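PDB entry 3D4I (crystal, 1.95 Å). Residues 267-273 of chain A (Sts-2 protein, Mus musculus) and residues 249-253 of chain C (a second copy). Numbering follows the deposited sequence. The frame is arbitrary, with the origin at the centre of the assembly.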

ATOM      1  N   ASN A 267     -18.754  -2.709   5.219  1.00 31.12           N
ATOM      2  CA  ASN A 267     -19.953  -1.990   4.852  1.00 31.96           C
ATOM      3  C   ASN A 267     -20.698  -1.694   6.152  1.00 32.06           C
ATOM      4  O   ASN A 267     -21.268  -2.603   6.755  1.00 31.99           O
ATOM      5  CB  ASN A 267     -20.775  -2.860   3.879  1.00 32.80           C
ATOM      6  CG  ASN A 267     -22.166  -2.286   3.560  1.00 35.17           C
ATOM      7  OD1 ASN A 267     -22.632  -1.330   4.180  1.00 37.43           O
ATOM      8  ND2 ASN A 267     -22.843  -2.907   2.588  1.00 40.10           N
ATOM      9  N   TRP A 268     -20.655  -0.431   6.586  1.00 32.23           N
ATOM     10  CA  TRP A 268     -21.242   0.008   7.867  1.00 33.37           C
ATOM     11  C   TRP A 268     -22.733  -0.313   8.016  1.00 34.24           C
ATOM     12  O   TRP A 268     -23.154  -0.852   9.038  1.00 33.99           O
ATOM     13  CB  TRP A 268     -21.040   1.510   8.071  1.00 32.47           C
ATOM     14  CG  TRP A 268     -21.509   2.054   9.416  1.00 32.31           C
ATOM     15  CD1 TRP A 268     -22.449   3.031   9.624  1.00 31.08           C
ATOM     16  CD2 TRP A 268     -21.044   1.665  10.725  1.00 31.80           C
ATOM     17  NE1 TRP A 268     -22.596   3.273  10.968  1.00 30.52           N
ATOM     18  CE2 TRP A 268     -21.748   2.450  11.666  1.00 31.41           C
ATOM     19  CE3 TRP A 268     -20.111   0.726  11.192  1.00 32.63           C
ATOM     20  CZ2 TRP A 268     -21.541   2.329  13.046  1.00 31.44           C
ATOM     21  CZ3 TRP A 268     -19.911   0.609  12.564  1.00 31.52           C
ATOM     22  CH2 TRP A 268     -20.620   1.407  13.471  1.00 31.11           C
ATOM     23  N   ARG A 269     -23.517   0.057   7.008  1.00 35.79           N
ATOM     24  CA  ARG A 269     -24.954  -0.215   7.004  1.00 38.27           C
ATOM     25  C   ARG A 269     -25.223  -1.716   7.187  1.00 38.63           C
ATOM     26  O   ARG A 269     -26.051  -2.102   8.011  1.00 38.97           O
ATOM     27  CB  ARG A 269     -25.592   0.316   5.717  1.00 38.18           C
ATOM     28  CG  ARG A 269     -25.593   1.834   5.601  1.00 39.48           C
ATOM     29  CD  ARG A 269     -26.138   2.308   4.251  1.00 40.62           C
ATOM     30  NE  ARG A 269     -27.531   1.904   4.045  1.00 45.92           N
ATOM     31  CZ  ARG A 269     -27.924   0.893   3.268  1.00 48.80           C
ATOM     32  NH1 ARG A 269     -27.032   0.155   2.601  1.00 49.61           N
ATOM     33  NH2 ARG A 269     -29.222   0.611   3.161  1.00 50.63           N
ATOM     34  N   ASN A 270     -24.488  -2.541   6.441  1.00 39.35           N
ATOM     35  CA  ASN A 270     -24.493  -4.004   6.575  1.00 40.52           C
ATOM     36  C   ASN A 270     -24.005  -4.479   7.959  1.00 40.77           C
ATOM     37  O   ASN A 270     -24.608  -5.365   8.582  1.00 40.85           O
ATOM     38  CB  ASN A 270     -23.602  -4.601   5.472  1.00 40.82           C
ATOM     39  CG  ASN A 270     -23.985  -6.020   5.098  1.00 43.53           C
ATOM     40  OD1 ASN A 270     -25.006  -6.251   4.435  1.00 45.58           O
ATOM     41  ND2 ASN A 270     -23.156  -6.985   5.506  1.00 44.23           N
ATOM     42  N   TRP A 271     -22.913  -3.876   8.428  1.00 40.58           N
ATOM     43  CA  TRP A 271     -22.245  -4.205   9.694  1.00 41.25           C
ATOM     44  C   TRP A 271     -23.180  -4.012  10.897  1.00 41.35           C
ATOM     45  O   TRP A 271     -23.240  -4.855  11.796  1.00 41.44           O
ATOM     46  CB  TRP A 271     -21.017  -3.287   9.808  1.00 41.68           C
ATOM     47  CG  TRP A 271     -19.951  -3.578  10.844  1.00 42.70           C
ATOM     48  CD1 TRP A 271     -19.948  -3.173  12.148  1.00 42.81           C
ATOM     49  CD2 TRP A 271     -18.677  -4.219  10.624  1.00 43.28           C
ATOM     50  NE1 TRP A 271     -18.789  -3.569  12.771  1.00 43.01           N
ATOM     51  CE2 TRP A 271     -17.987  -4.209  11.859  1.00 43.92           C
ATOM     52  CE3 TRP A 271     -18.068  -4.830   9.511  1.00 43.69           C
ATOM     53  CZ2 TRP A 271     -16.712  -4.783  12.015  1.00 43.44           C
ATOM     54  CZ3 TRP A 271     -16.796  -5.400   9.666  1.00 42.58           C
ATOM     55  CH2 TRP A 271     -16.140  -5.378  10.911  1.00 42.70           C
ATOM     56  N   ILE A 272     -23.927  -2.913  10.896  1.00 41.45           N
ATOM     57  CA  ILE A 272     -24.832  -2.591  11.999  1.00 41.95           C
ATOM     58  C   ILE A 272     -26.191  -3.298  11.910  1.00 42.63           C
ATOM     59  O   ILE A 272     -27.060  -3.085  12.763  1.00 42.66           O
ATOM     60  CB  ILE A 272     -25.045  -1.067  12.156  1.00 41.47           C
ATOM     61  CG1 ILE A 272     -25.734  -0.476  10.924  1.00 41.31           C
ATOM     62  CG2 ILE A 272     -23.718  -0.370  12.467  1.00 41.57           C
ATOM     63  CD1 ILE A 272     -26.280   0.927  11.135  1.00 41.84           C
ATOM     64  N   SER A 273     -26.360  -4.135  10.884  1.00 43.45           N
ATOM     65  CA  SER A 273     -27.573  -4.945  10.706  1.00 44.09           C
ATOM     66  C   SER A 273     -27.411  -6.369  11.239  1.00 44.66           C
ATOM     67  O   SER A 273     -26.312  -6.937  11.227  1.00 45.37           O
ATOM     68  CB  SER A 273     -27.987  -4.976   9.227  1.00 44.17           C
ATOM     69  OG  SER A 273     -28.357  -3.677   8.785  1.00 44.02           O
TER
ATOM     70  N   ASP C 249     -30.098  10.929   6.737  1.00 28.79           N
ATOM     71  CA  ASP C 249     -30.221   9.509   6.401  1.00 28.81           C
ATOM     72  C   ASP C 249     -28.860   8.844   6.193  1.00 28.26           C
ATOM     73  O   ASP C 249     -27.983   9.433   5.567  1.00 27.50           O
ATOM     74  CB  ASP C 249     -31.053   9.342   5.124  1.00 29.06           C
ATOM     75  CG  ASP C 249     -32.500   9.790   5.303  1.00 31.48           C
ATOM     76  OD1 ASP C 249     -33.211   9.154   6.108  1.00 31.56           O
ATOM     77  OD2 ASP C 249     -32.919  10.763   4.633  1.00 33.11           O
ATOM     78  N   LEU C 250     -28.720   7.614   6.696  1.00 28.18           N
ATOM     79  CA  LEU C 250     -27.548   6.762   6.449  1.00 28.40           C
ATOM     80  C   LEU C 250     -27.644   6.170   5.055  1.00 28.04           C
ATOM     81  O   LEU C 250     -28.635   5.531   4.708  1.00 27.98           O
ATOM     82  CB  LEU C 250     -27.505   5.617   7.464  1.00 28.61           C
ATOM     83  CG  LEU C 250     -26.268   5.316   8.303  1.00 30.62           C
ATOM     84  CD1 LEU C 250     -26.279   3.842   8.730  1.00 30.69           C
ATOM     85  CD2 LEU C 250     -25.009   5.630   7.562  1.00 30.85           C
ATOM     86  N   VAL C 251     -26.589   6.353   4.271  1.00 27.12           N
ATOM     87  CA  VAL C 251     -26.610   6.117   2.837  1.00 27.30           C
ATOM     88  C   VAL C 251     -25.272   5.459   2.438  1.00 26.56           C
ATOM     89  O   VAL C 251     -24.263   5.650   3.120  1.00 25.35           O
ATOM     90  CB  VAL C 251     -26.889   7.492   2.125  1.00 27.47           C
ATOM     91  CG1 VAL C 251     -26.282   7.605   0.735  1.00 28.67           C
ATOM     92  CG2 VAL C 251     -28.413   7.800   2.109  1.00 28.41           C
ATOM     93  N   ASN C 252     -25.262   4.661   1.369  1.00 26.08           N
ATOM     94  CA  ASN C 252     -23.999   4.083   0.874  1.00 25.88           C
ATOM     95  C   ASN C 252     -22.944   5.174   0.603  1.00 23.95           C
ATOM     96  O   ASN C 252     -23.238   6.166  -0.051  1.00 23.58           O
ATOM     97  CB  ASN C 252     -24.224   3.270  -0.406  1.00 27.04           C
ATOM     98  CG  ASN C 252     -25.395   2.282  -0.297  1.00 31.77           C
ATOM     99  OD1 ASN C 252     -25.970   2.079   0.782  1.00 35.97           O
ATOM    100  ND2 ASN C 252     -25.755   1.661  -1.437  1.00 35.05           N
ATOM    101  N   PRO C 253     -21.706   4.992   1.091  1.00 23.15           N
ATOM    102  CA  PRO C 253     -20.678   5.995   0.754  1.00 22.06           C
ATOM    103  C   PRO C 253     -20.471   6.180  -0.763  1.00 21.07           C
ATOM    104  O   PRO C 253     -20.800   5.278  -1.551  1.00 20.79           O
ATOM    105  CB  PRO C 253     -19.413   5.435   1.413  1.00 21.91           C
ATOM    106  CG  PRO C 253     -19.942   4.592   2.546  1.00 22.99           C
ATOM    107  CD  PRO C 253     -21.165   3.933   1.960  1.00 22.45           C
TER
HETATM  108  O   HOH W   1     -23.561   0.930   2.449  1.00 34.96           O

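This is a small, mainly apolar contact, in which one leucine from a strand of chain C packs against two side chains of a short chain A helix and one from the residue just after it, with a single bridging water and no direct hydrogen bond between the stretches. The buried surface, 240 Å² summed over both sides, falls chiefly on A:Arg269 (82 Å²) and C:Leu250 (79 Å²), whose CA atoms are 7.5 Å apart.

One methyl, C:Leu250 CD1, makes the closest approach to all three partners: 4.0 Å from A:Trp268 CD1, 3.8 Å from A:Arg269 CG and 3.8 Å from A:Ile272 CD1. The CA-to-CB bonds of these four residues point toward the opposing stretch. Helical spacing makes this possible, since the 2.9 Å bond from A:Ile272 N to A:Trp268 O holds those two residues one turn apart, with A:Arg269 next to the tryptophan. Leucine suits the site because its branched end offers a methyl to several apolar surfaces at once; it meets the indole obliquely.

A:Arg269 contributes along its length, with both its aliphatic part and its guanidinium close to chain C. Its CD lies 3.7 Å from C:Val251 C, while the CA-to-CB bond of C:Val251 points away, so A:Arg269 meets its backbone. With chi3 at 62° (p), the chain turns and brings the guanidinium beside C:Asn252. A:Arg269 NH1 sits 2.9 Å from C:Asn252 OD1, but the oxygen lies over one face of the guanidinium, off the plane in which its N-H groups point, so the angle is too poor for a hydrogen bond.

Polar linkage comes instead from water 1, which donates to A:Asn267 OD1 at 3.0 Å and, weakly, to C:Asn252 OD1 at 3.1 Å. A:Asn267 OD1 also caps the helix, accepting from A:Asn270 N at 3.2 Å and 178°; an asparagine carbonyl can serve both donors.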